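Local coordinates for glucanase (Klebsiella pneumoniae, PDB 5GY3), which probably hydrolyses internal beta-1,4-glucosidic linkages in cellulose and related beta-glucans, as a family 8 glycosyl hydrolase, at residues 17-29 with 64-76. Sequence-based numbering, arbitrary orientation.
Sequences RIIDTANGNVSHT and NGLFYWRYNPVAP
Ser27 and Tyr71 grip each other backbone to backbone as the hydrogen-bonded pair of a very short antiparallel ladder. Ser27 N reaches Tyr71 O at 2.9 Å in a nearly straight bond lying in the carbonyl plane, and Tyr71 N returns to Ser27 O at 2.7 Å. Next along, His28 faces Arg70 as a non-hydrogen-bonded pair. The backbone N of Thr29, the first residue of helix 29-41, then donates to Trp69 O at 3.0 Å, a more bent link that ties the start of this helix to the second strand.

Packing is close around Thr29, which is buried. Its methyl CG2 presses against Tyr68 O (3.4 Å) and Phe67 CB. Its OG1, set between the backbone N and carbonyl carbon (chi1 49°), shares a water with the carbonyl of Phe67. On the Ser27 and Tyr71 face, Arg17 crosses the phenol ring at about a right angle, its CD 3.7 Å from Tyr71 CE2; the guanidinium passes Pro73 and forms a salt bridge with Asp15.

The looser, wetter side lies at Arg70, Gly24 and Asn72. Buried Val26 puts CG1 over one face of the Arg70 guanidinium, 3.6 Å from NH2, whose edge holds a water shared with Asn23 O. A second water joins Gly24 O to Asn72 OD1, linking the residue after the Asp20-Asn23 turn to the one just past strand 70-71.

The His28 ring is fixed at both nitrogens: NE2 donates to Asp20 OD2, in the plane of the ring, and ND1 accepts from Gly31 N, capping helix 29-41. The side chain of Thr29 lies about 6 Å from that of Asp87, the predicted nucleophile. Within the helical family 8 fold, helix 45-59 covers the Tyr71 face through Trp54 and Thr58, and Ile92 of helix 86-103 meets Thr29 and Phe67.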
loop_
_atom_site.group_PDB
_atom_site.type_symbol
_atom_site.label_atom_id
_atom_site.label_comp_id
_atom_site.label_asym_id
_atom_site.label_seq_id
_atom_site.Cartn_x
_atom_site.Cartn_y
_atom_site.Cartn_z
ATOM N N ARG A 17 10.170 -9.282 -12.966
ATOM C CA ARG A 17 8.849 -9.467 -12.365
ATOM C C ARG A 17 8.956 -9.976 -10.936
ATOM O O ARG A 17 9.799 -10.825 -10.629
ATOM C CB ARG A 17 8.009 -10.467 -13.171
ATOM C CG ARG A 17 7.567 -9.986 -14.514
ATOM C CD ARG A 17 6.748 -11.039 -15.280
ATOM N NE ARG A 17 7.581 -12.163 -15.710
ATOM C CZ ARG A 17 7.343 -13.439 -15.422
ATOM N NH1 ARG A 17 6.271 -13.783 -14.722
ATOM N NH2 ARG A 17 8.173 -14.375 -15.853
ATOM N N ILE A 18 8.083 -9.458 -10.063
ATOM C CA ILE A 18 7.820 -10.044 -8.751
ATOM C C ILE A 18 6.581 -10.915 -8.881
ATOM O O ILE A 18 5.560 -10.477 -9.429
ATOM C CB ILE A 18 7.609 -8.964 -7.676
ATOM C CG1 ILE A 18 8.909 -8.197 -7.449
ATOM C CG2 ILE A 18 7.131 -9.598 -6.365
ATOM C CD1 ILE A 18 9.972 -8.974 -6.692
ATOM N N ILE A 19 6.670 -12.145 -8.388
ATOM C CA ILE A 19 5.659 -13.166 -8.634
ATOM C C ILE A 19 4.868 -13.390 -7.357
ATOM O O ILE A 19 5.437 -13.742 -6.315
ATOM C CB ILE A 19 6.303 -14.476 -9.115
ATOM C CG1 ILE A 19 7.029 -14.255 -10.437
ATOM C CG2 ILE A 19 5.266 -15.523 -9.292
ATOM C CD1 ILE A 19 6.167 -13.661 -11.509
ATOM N N ASP A 20 3.554 -13.182 -7.439
ATOM C CA ASP A 20 2.620 -13.506 -6.360
ATOM C C ASP A 20 2.323 -15.001 -6.481
ATOM O O ASP A 20 1.349 -15.429 -7.104
ATOM C CB ASP A 20 1.362 -12.646 -6.486
ATOM C CG ASP A 20 0.518 -12.602 -5.213
ATOM O OD1 ASP A 20 0.559 -13.559 -4.412
ATOM O OD2 ASP A 20 -0.200 -11.590 -5.025
ATOM N N THR A 21 3.213 -15.817 -5.895
ATOM C CA THR A 21 3.160 -17.262 -6.120
ATOM C C THR A 21 1.946 -17.916 -5.469
ATOM O O THR A 21 1.615 -19.053 -5.823
ATOM C CB THR A 21 4.445 -17.953 -5.624
ATOM O OG1 THR A 21 4.783 -17.498 -4.311
ATOM C CG2 THR A 21 5.626 -17.692 -6.570
ATOM N N ALA A 22 1.283 -17.235 -4.532
ATOM C CA ALA A 22 0.029 -17.720 -3.973
ATOM C C ALA A 22 -1.187 -17.314 -4.793
ATOM O O ALA A 22 -2.260 -17.898 -4.611
ATOM C CB ALA A 22 -0.147 -17.213 -2.536
ATOM N N ASN A 23 -1.047 -16.335 -5.689
ATOM C CA ASN A 23 -2.171 -15.862 -6.490
ATOM C C ASN A 23 -1.947 -16.110 -7.976
ATOM O O ASN A 23 -2.124 -15.204 -8.800
ATOM C CB ASN A 23 -2.428 -14.375 -6.242
ATOM C CG ASN A 23 -3.359 -14.131 -5.069
ATOM O OD1 ASN A 23 -3.551 -15.003 -4.218
ATOM N ND2 ASN A 23 -3.955 -12.945 -5.028
ATOM N N GLY A 24 -1.578 -17.338 -8.333
ATOM C CA GLY A 24 -1.438 -17.674 -9.735
ATOM C C GLY A 24 -0.213 -17.097 -10.400
ATOM O O GLY A 24 -0.190 -16.966 -11.627
ATOM N N ASN A 25 0.804 -16.733 -9.613
ATOM C CA ASN A 25 2.085 -16.248 -10.122
ATOM C C ASN A 25 1.960 -14.928 -10.877
ATOM O O ASN A 25 2.793 -14.618 -11.734
ATOM C CB ASN A 25 2.771 -17.292 -11.013
ATOM C CG ASN A 25 3.253 -18.494 -10.232
ATOM O OD1 ASN A 25 3.635 -18.382 -9.066
ATOM N ND2 ASN A 25 3.227 -19.660 -10.871
ATOM N N VAL A 26 0.940 -14.126 -10.573
ATOM C CA VAL A 26 0.750 -12.871 -11.294
ATOM C C VAL A 26 1.699 -11.826 -10.736
ATOM O O VAL A 26 2.311 -12.021 -9.679
ATOM C CB VAL A 26 -0.704 -12.363 -11.221
ATOM C CG1 VAL A 26 -1.655 -13.341 -11.898
ATOM C CG2 VAL A 26 -1.110 -12.096 -9.775
ATOM N N SER A 27 1.826 -10.717 -11.451
ATOM C CA SER A 27 2.570 -9.554 -10.999
ATOM C C SER A 27 1.632 -8.357 -10.965
ATOM O O SER A 27 0.643 -8.304 -11.698
ATOM C CB SER A 27 3.757 -9.254 -11.916
ATOM O OG SER A 27 4.719 -10.287 -11.853
ATOM N N HIS A 28 1.943 -7.386 -10.112
ATOM C CA HIS A 28 1.095 -6.209 -10.030
ATOM C C HIS A 28 1.927 -5.023 -9.569
ATOM O O HIS A 28 3.075 -5.168 -9.143
ATOM C CB HIS A 28 -0.105 -6.443 -9.110
ATOM C CG HIS A 28 0.204 -7.265 -7.900
ATOM N ND1 HIS A 28 1.059 -6.839 -6.907
ATOM C CD2 HIS A 28 -0.228 -8.495 -7.526
ATOM C CE1 HIS A 28 1.137 -7.767 -5.968
ATOM N NE2 HIS A 28 0.366 -8.783 -6.320
ATOM N N THR A 29 1.335 -3.833 -9.674
ATOM C CA THR A 29 2.109 -2.633 -9.371
ATOM C C THR A 29 2.389 -2.500 -7.882
ATOM O O THR A 29 3.424 -1.940 -7.503
ATOM C CB THR A 29 1.407 -1.394 -9.928
ATOM O OG1 THR A 29 0.025 -1.391 -9.549
ATOM C CG2 THR A 29 1.492 -1.409 -11.437
ATOM N N ASN A 64 -2.129 8.172 -19.715
ATOM C CA ASN A 64 -2.158 9.028 -18.539
ATOM C C ASN A 64 -0.893 8.965 -17.694
ATOM O O ASN A 64 -0.831 9.652 -16.675
ATOM C CB ASN A 64 -3.393 8.707 -17.660
ATOM C CG ASN A 64 -3.433 7.263 -17.183
ATOM O OD1 ASN A 64 -2.409 6.577 -17.114
ATOM N ND2 ASN A 64 -4.628 6.798 -16.829
ATOM N N GLY A 65 0.116 8.186 -18.083
ATOM C CA GLY A 65 1.350 8.125 -17.321
ATOM C C GLY A 65 1.331 7.213 -16.112
ATOM O O GLY A 65 2.356 7.120 -15.416
ATOM N N LEU A 66 0.215 6.536 -15.833
ATOM C CA LEU A 66 0.139 5.609 -14.716
ATOM C C LEU A 66 0.454 4.203 -15.239
ATOM O O LEU A 66 1.079 4.053 -16.291
ATOM C CB LEU A 66 -1.223 5.743 -14.033
ATOM C CG LEU A 66 -1.474 7.139 -13.436
ATOM C CD1 LEU A 66 -2.911 7.254 -12.964
ATOM C CD2 LEU A 66 -0.508 7.361 -12.280
ATOM N N PHE A 67 0.051 3.162 -14.521
ATOM C CA PHE A 67 0.454 1.807 -14.868
ATOM C C PHE A 67 -0.743 0.869 -14.811
ATOM O O PHE A 67 -1.500 0.889 -13.836
ATOM C CB PHE A 67 1.556 1.304 -13.920
ATOM C CG PHE A 67 2.770 2.185 -13.900
ATOM C CD1 PHE A 67 2.851 3.256 -13.027
ATOM C CD2 PHE A 67 3.819 1.959 -14.773
ATOM C CE1 PHE A 67 3.972 4.087 -13.025
ATOM C CE2 PHE A 67 4.944 2.775 -14.770
ATOM C CZ PHE A 67 5.013 3.844 -13.902
ATOM N N TYR A 68 -0.899 0.031 -15.840
ATOM C CA TYR A 68 -1.805 -1.111 -15.733
ATOM C C TYR A 68 -1.439 -1.927 -14.499
ATOM O O TYR A 68 -0.265 -2.225 -14.270
ATOM C CB TYR A 68 -1.709 -1.979 -16.991
ATOM C CG TYR A 68 -1.887 -1.202 -18.276
ATOM C CD1 TYR A 68 -2.990 -0.382 -18.467
ATOM C CD2 TYR A 68 -0.950 -1.289 -19.296
ATOM C CE1 TYR A 68 -3.161 0.325 -19.643
ATOM C CE2 TYR A 68 -1.109 -0.579 -20.476
ATOM C CZ TYR A 68 -2.216 0.225 -20.642
ATOM O OH TYR A 68 -2.381 0.935 -21.814
ATOM N N TRP A 69 -2.442 -2.280 -13.690
ATOM C CA TRP A 69 -2.117 -2.723 -12.339
ATOM C C TRP A 69 -1.715 -4.188 -12.250
ATOM O O TRP A 69 -1.019 -4.549 -11.305
ATOM C CB TRP A 69 -3.286 -2.469 -11.380
ATOM C CG TRP A 69 -4.414 -3.466 -11.488
ATOM C CD1 TRP A 69 -5.386 -3.503 -12.444
ATOM C CD2 TRP A 69 -4.689 -4.557 -10.590
ATOM N NE1 TRP A 69 -6.254 -4.550 -12.200
ATOM C CE2 TRP A 69 -5.844 -5.212 -11.070
ATOM C CE3 TRP A 69 -4.068 -5.042 -9.429
ATOM C CZ2 TRP A 69 -6.389 -6.329 -10.432
ATOM C CZ3 TRP A 69 -4.611 -6.152 -8.797
ATOM C CH2 TRP A 69 -5.762 -6.778 -9.298
ATOM N N ARG A 70 -2.116 -5.035 -13.196
ATOM C CA ARG A 70 -1.951 -6.474 -13.049
ATOM C C ARG A 70 -1.396 -7.097 -14.325
ATOM O O ARG A 70 -1.777 -6.713 -15.435
ATOM C CB ARG A 70 -3.291 -7.124 -12.691
ATOM C CG ARG A 70 -3.221 -8.598 -12.312
ATOM C CD ARG A 70 -4.592 -9.028 -11.787
ATOM N NE ARG A 70 -4.721 -10.468 -11.580
ATOM C CZ ARG A 70 -5.037 -11.327 -12.545
ATOM N NH1 ARG A 70 -5.227 -10.890 -13.784
ATOM N NH2 ARG A 70 -5.150 -12.622 -12.275
ATOM N N TYR A 71 -0.510 -8.078 -14.152
ATOM C CA TYR A 71 0.109 -8.801 -15.257
ATOM C C TYR A 71 -0.060 -10.293 -15.010
ATOM O O TYR A 71 0.474 -10.823 -14.029
ATOM C CB TYR A 71 1.596 -8.434 -15.378
ATOM C CG TYR A 71 2.319 -9.120 -16.524
ATOM C CD1 TYR A 71 2.321 -8.570 -17.795
ATOM C CD2 TYR A 71 3.008 -10.310 -16.320
ATOM C CE1 TYR A 71 2.989 -9.181 -18.837
ATOM C CE2 TYR A 71 3.683 -10.932 -17.363
ATOM C CZ TYR A 71 3.666 -10.360 -18.616
ATOM O OH TYR A 71 4.332 -10.971 -19.655
ATOM N N ASN A 72 -0.827 -10.964 -15.875
ATOM C CA ASN A 72 -1.061 -12.401 -15.744
ATOM C C ASN A 72 -0.322 -13.135 -16.859
ATOM O O ASN A 72 -0.775 -13.128 -18.014
ATOM C CB ASN A 72 -2.562 -12.717 -15.789
ATOM C CG ASN A 72 -2.860 -14.194 -15.551
ATOM O OD1 ASN A 72 -1.950 -15.007 -15.387
ATOM N ND2 ASN A 72 -4.142 -14.539 -15.511
ATOM N N PRO A 73 0.805 -13.796 -16.565
ATOM C CA PRO A 73 1.641 -14.348 -17.647
ATOM C C PRO A 73 1.018 -15.531 -18.377
ATOM O O PRO A 73 1.460 -15.847 -19.488
ATOM C CB PRO A 73 2.927 -14.759 -16.917
ATOM C CG PRO A 73 2.484 -15.045 -15.520
ATOM C CD PRO A 73 1.377 -14.063 -15.229
ATOM N N VAL A 74 0.015 -16.197 -17.799
ATOM C CA VAL A 74 -0.628 -17.315 -18.488
ATOM C C VAL A 74 -1.858 -16.886 -19.270
ATOM O O VAL A 74 -2.425 -17.702 -20.018
ATOM C CB VAL A 74 -1.029 -18.431 -17.502
ATOM C CG1 VAL A 74 0.121 -18.749 -16.570
ATOM C CG2 VAL A 74 -2.281 -18.042 -16.724
ATOM N N ALA A 75 -2.290 -15.635 -19.132
ATOM C CA ALA A 75 -3.476 -15.167 -19.824
ATOM C C ALA A 75 -3.177 -14.914 -21.300
ATOM O O ALA A 75 -2.052 -14.561 -21.661
ATOM C CB ALA A 75 -4.000 -13.887 -19.177
ATOM N N PRO A 76 -4.173 -15.109 -22.174
ATOM C CA PRO A 76 -3.984 -14.770 -23.597
ATOM C C PRO A 76 -3.523 -13.338 -23.800
ATOM O O PRO A 76 -2.633 -13.068 -24.614
ATOM C CB PRO A 76 -5.376 -15.014 -24.196
ATOM C CG PRO A 76 -6.021 -16.001 -23.275
ATOM C CD PRO A 76 -5.507 -15.674 -21.902
HETATM O O HOH W 1 -4.419 -13.605 -9.390
HETATM O O HOH W 2 -2.344 -16.686 -13.553
HETATM O O HOH W 3 -1.247 0.653 -11.187
#